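Local structure of TRAP dicarboxylate transporter, DctP subunit (Ochrobactrum anthropi, 4P47) at residues 99-104 and 139-144; 131-136 and 239-244. The protein probably captures a small organic solute, perhaps a dicarboxylate, in the periplasm and presents it to a TRAP-type membrane transporter. All coordinates share one frame; numbering follows the deposited sequence. Where two conformers were deposited one is given.

Contact 1: residues 99-104 and 139-144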
# COMPACT_ATOMS: atom_id res chain seq x y z
N SER A 99 -4.67 2.08 11.20
CA SER A 99 -4.26 1.47 12.46
C SER A 99 -4.64 2.28 13.71
O SER A 99 -4.88 1.70 14.77
CB SER A 99 -2.76 1.15 12.47
OG SER A 99 -1.98 2.33 12.41
N SER A 100 -4.71 3.61 13.60
CA SER A 100 -5.11 4.42 14.76
C SER A 100 -6.64 4.43 14.94
O SER A 100 -7.17 5.00 15.91
CB SER A 100 -4.55 5.84 14.66
OG SER A 100 -5.08 6.52 13.56
N THR A 101 -7.35 3.80 14.00
CA THR A 101 -8.79 3.59 14.08
C THR A 101 -9.11 2.14 14.52
O THR A 101 -9.96 1.91 15.39
CB THR A 101 -9.44 3.89 12.72
OG1 THR A 101 -9.23 5.27 12.39
CG2 THR A 101 -10.92 3.61 12.76
N VAL A 102 -8.41 1.19 13.91
CA VAL A 102 -8.55 -0.23 14.22
C VAL A 102 -7.13 -0.78 14.22
O VAL A 102 -6.51 -0.91 13.16
CB VAL A 102 -9.42 -0.95 13.17
CG1 VAL A 102 -9.33 -2.47 13.34
CG2 VAL A 102 -10.85 -0.46 13.24
N LYS A 103 -6.59 -1.09 15.39
CA LYS A 103 -5.18 -1.44 15.51
C LYS A 103 -4.75 -2.65 14.68
O LYS A 103 -3.58 -2.73 14.27
CB LYS A 103 -4.84 -1.69 16.98
CG LYS A 103 -4.21 -0.50 17.64
CD LYS A 103 -2.81 -0.25 17.09
CE LYS A 103 -2.41 1.20 17.30
NZ LYS A 103 -2.83 1.71 18.63
N ALA A 104 -5.66 -3.58 14.45
CA ALA A 104 -5.34 -4.76 13.68
C ALA A 104 -4.80 -4.40 12.29
O ALA A 104 -4.03 -5.17 11.74
CB ALA A 104 -6.55 -5.69 13.58
N THR A 139 -16.64 1.52 13.66
CA THR A 139 -15.96 2.81 13.62
C THR A 139 -16.58 3.78 12.61
O THR A 139 -16.02 4.86 12.40
CB THR A 139 -14.46 2.66 13.30
OG1 THR A 139 -14.27 2.34 11.92
CG2 THR A 139 -13.81 1.59 14.16
N GLY A 140 -17.69 3.41 11.99
CA GLY A 140 -18.36 4.27 11.03
C GLY A 140 -17.88 4.15 9.59
O GLY A 140 -18.18 5.03 8.78
N LEU A 141 -17.20 3.06 9.27
CA LEU A 141 -16.59 2.82 7.95
C LEU A 141 -17.02 1.46 7.42
O LEU A 141 -17.16 0.52 8.18
CB LEU A 141 -15.07 2.87 8.08
CG LEU A 141 -14.51 4.22 8.52
CD1 LEU A 141 -13.07 4.08 8.95
CD2 LEU A 141 -14.63 5.26 7.38
N ILE A 142 -17.20 1.36 6.11
CA ILE A 142 -17.45 0.09 5.45
C ILE A 142 -16.34 -0.14 4.42
O ILE A 142 -16.12 0.69 3.52
CB ILE A 142 -18.79 0.14 4.68
CG1 ILE A 142 -19.94 0.52 5.61
CG2 ILE A 142 -19.08 -1.18 3.97
CD1 ILE A 142 -20.22 -0.46 6.74
N GLY A 143 -15.65 -1.27 4.53
CA GLY A 143 -14.63 -1.65 3.56
C GLY A 143 -15.24 -2.35 2.36
O GLY A 143 -16.07 -3.25 2.48
N LEU A 144 -14.85 -1.94 1.16
CA LEU A 144 -15.40 -2.52 -0.06
C LEU A 144 -14.43 -3.46 -0.79
O LEU A 144 -14.83 -4.51 -1.29
CB LEU A 144 -15.84 -1.40 -1.00
CG LEU A 144 -16.98 -0.52 -0.50
CD1 LEU A 144 -17.19 0.65 -1.44
CD2 LEU A 144 -18.27 -1.34 -0.36
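The hydroxyl of Thr139 gives its hydrogen bond to the carbonyl O of Leu136, while the same oxygen, OG1, lies 3.7 Å from the methyl CG2 of Thr101. This is loop-to-strand packing in the periplasmic binding protein fold: the loop that follows strand 90-94 rests against the entry to strand 141-156. No hydrogen bond spans the two segments, so methyl groups carry the contact. Thr101 turns CG2 anti to its own nitrogen, with OG1 beside that nitrogen, and so offers carbon to Thr139; the two side chains meet at a slant. From OG1 the touching surface runs on through CB to the methyl of Thr139, where CG2 of Thr101 stands 3.8 Å from CG2 of Thr139. Thr101 also packs on Leu80 and Gln84 of helix 76-85, and Gln84 NE2 bonds the carbonyl O of Thr139, tying this turn to that helix. Beyond Gly140, whose positive phi (88°) turns the chain into the strand, Leu141 adds a looser touch, CD1 to Thr101 CG2 at 4.4 Å. Val102 comes at the methyl of Thr139 roughly at a right angle, its CG2 3.7 Å from CG2 of Thr139.

Contact 2: residues 131-136 and 239-244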
# COMPACT_ATOMS: atom_id res chain seq x y z
N ASN A 131 -11.29 -10.33 7.29
CA ASN A 131 -11.48 -10.20 8.72
C ASN A 131 -11.05 -8.83 9.25
O ASN A 131 -11.61 -8.34 10.22
CB ASN A 131 -10.78 -11.35 9.47
CG ASN A 131 -11.50 -12.66 9.30
OD1 ASN A 131 -12.68 -12.68 9.01
ND2 ASN A 131 -10.78 -13.76 9.47
N LEU A 132 -10.09 -8.20 8.59
CA LEU A 132 -9.78 -6.83 8.94
C LEU A 132 -10.99 -5.94 8.66
O LEU A 132 -11.37 -5.12 9.49
CB LEU A 132 -8.56 -6.31 8.17
CG LEU A 132 -7.19 -6.82 8.65
CD1 LEU A 132 -6.11 -6.31 7.73
CD2 LEU A 132 -6.93 -6.38 10.08
N MET A 133 -11.58 -6.08 7.48
CA MET A 133 -12.71 -5.22 7.10
C MET A 133 -13.91 -5.36 8.02
O MET A 133 -14.66 -4.42 8.22
CB MET A 133 -13.13 -5.50 5.65
CG MET A 133 -12.11 -5.01 4.66
SD MET A 133 -12.72 -4.92 2.98
CE MET A 133 -13.24 -6.61 2.73
N LYS A 134 -14.09 -6.54 8.60
CA LYS A 134 -15.18 -6.74 9.54
C LYS A 134 -15.11 -5.85 10.77
O LYS A 134 -16.11 -5.63 11.45
CB LYS A 134 -15.27 -8.22 9.93
CG LYS A 134 -15.74 -9.07 8.77
CD LYS A 134 -16.54 -10.29 9.21
CE LYS A 134 -15.66 -11.51 9.38
NZ LYS A 134 -16.49 -12.74 9.57
N ARG A 135 -13.93 -5.32 11.06
CA ARG A 135 -13.71 -4.45 12.20
C ARG A 135 -14.11 -3.00 11.93
O ARG A 135 -14.11 -2.16 12.84
CB ARG A 135 -12.23 -4.52 12.61
CG ARG A 135 -11.77 -5.94 12.98
CD ARG A 135 -10.24 -6.10 13.13
NE ARG A 135 -9.89 -7.49 13.44
CZ ARG A 135 -9.83 -8.00 14.67
NH1 ARG A 135 -10.08 -7.22 15.71
NH2 ARG A 135 -9.53 -9.27 14.85
N LEU A 136 -14.45 -2.67 10.68
CA LEU A 136 -14.67 -1.28 10.31
C LEU A 136 -16.04 -0.70 10.70
O LEU A 136 -16.10 0.47 11.06
CB LEU A 136 -14.38 -1.06 8.81
CG LEU A 136 -12.89 -1.16 8.48
CD1 LEU A 136 -12.72 -1.17 6.96
CD2 LEU A 136 -12.07 -0.04 9.10
N PRO A 239 -1.10 -2.04 0.45
CA PRO A 239 -2.41 -2.19 -0.17
C PRO A 239 -3.22 -0.95 0.14
O PRO A 239 -2.98 -0.32 1.18
CB PRO A 239 -3.01 -3.39 0.56
CG PRO A 239 -2.36 -3.42 1.88
CD PRO A 239 -1.04 -2.70 1.76
N GLN A 240 -4.14 -0.59 -0.74
CA GLN A 240 -5.08 0.46 -0.43
C GLN A 240 -6.42 -0.15 -0.13
O GLN A 240 -6.75 -1.26 -0.60
CB GLN A 240 -5.18 1.46 -1.55
CG GLN A 240 -3.83 2.08 -1.84
CD GLN A 240 -3.93 3.47 -2.35
OE1 GLN A 240 -4.75 3.78 -3.21
NE2 GLN A 240 -3.09 4.34 -1.82
N ILE A 241 -7.18 0.48 0.74
CA ILE A 241 -8.54 0.03 1.01
C ILE A 241 -9.51 1.08 0.49
O ILE A 241 -9.36 2.29 0.71
CB ILE A 241 -8.76 -0.29 2.50
CG1 ILE A 241 -10.17 -0.84 2.72
CG2 ILE A 241 -8.49 0.92 3.36
CD1 ILE A 241 -10.37 -1.44 4.10
N VAL A 242 -10.51 0.60 -0.26
CA VAL A 242 -11.61 1.43 -0.72
C VAL A 242 -12.72 1.35 0.31
O VAL A 242 -13.16 0.24 0.67
CB VAL A 242 -12.14 0.91 -2.07
CG1 VAL A 242 -13.30 1.77 -2.57
CG2 VAL A 242 -11.02 0.86 -3.12
N MET A 243 -13.14 2.50 0.81
CA MET A 243 -14.13 2.59 1.87
C MET A 243 -15.27 3.51 1.50
O MET A 243 -15.13 4.44 0.69
CB MET A 243 -13.48 3.14 3.13
CG MET A 243 -12.47 2.20 3.75
SD MET A 243 -11.49 2.90 5.12
CE MET A 243 -10.57 4.19 4.25
N ILE A 244 -16.40 3.25 2.14
CA ILE A 244 -17.56 4.09 2.04
C ILE A 244 -18.08 4.41 3.45
O ILE A 244 -17.98 3.59 4.36
CB ILE A 244 -18.62 3.43 1.10
CG1 ILE A 244 -19.78 4.36 0.82
CG2 ILE A 244 -19.12 2.08 1.65
CD1 ILE A 244 -20.57 3.95 -0.40
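Ile241 extends its CD1 methyl from the strand into the angle between Met133 of helix 127-133 and Leu136 of the turn that follows. With Leu136 the meeting is tip to tip: CD1 of Ile241 lies 3.7 Å from CD1 of Leu136. Met133 is met differently. The two chains run past one another in opposite directions, and CD1 of Ile241 touches the methionine partway along, at CG, 4.0 Å away. A stretched side chain gives Ile241 this reach, since CG1 is anti to the backbone N (chi1 -177°) and chi2 (168°) continues the line.

The two partners of Ile241 are brought together by a type I turn from Met133 to Leu136, closed by the bond from Leu136 N to Met133 O at 3.0 Å. Met243, two residues along the strand, is more distant, with SD 4.6 Å from CD1 of Leu136. The contact is apolar and largely buried, helix-on-sheet packing in an alpha/beta lobe.

Val242, between Ile241 and Met243, points away from the turn and packs on Met90 and Val92 of strand 90-94. Segment 239-244 is hydrogen-bonded to strand 90-94 and to strand 141-156, antiparallel to each. Helix 127-133 lies against this sheet, with Leu132 and Met133 touching Tyr146 of strand 141-156, while Met243 leans on Leu80 and Leu83 of helix 76-85.

Contacts 1 and 2 lie side by side, their centres about 6 Å apart, and their segments alternate along the chain. Antiparallel strands join them: Leu144 N of contact 1 lies 2.8 Å from Val242 O of contact 2, and Ile244 N lies 2.9 Å from Ile142 O, both probable hydrogen bonds. Packing adds to this: Leu141 O lies 3.3 Å from Leu136 CB, and Ala104 O 3.6 Å from Leu132 CD2. Segment 131-136 is therefore packed against both segments of contact 1 as well as against strand 229-245. In this crystal a C-terminus occupies the ligand-binding pocket; both contacts are structural packing that joins loop, helix and sheet.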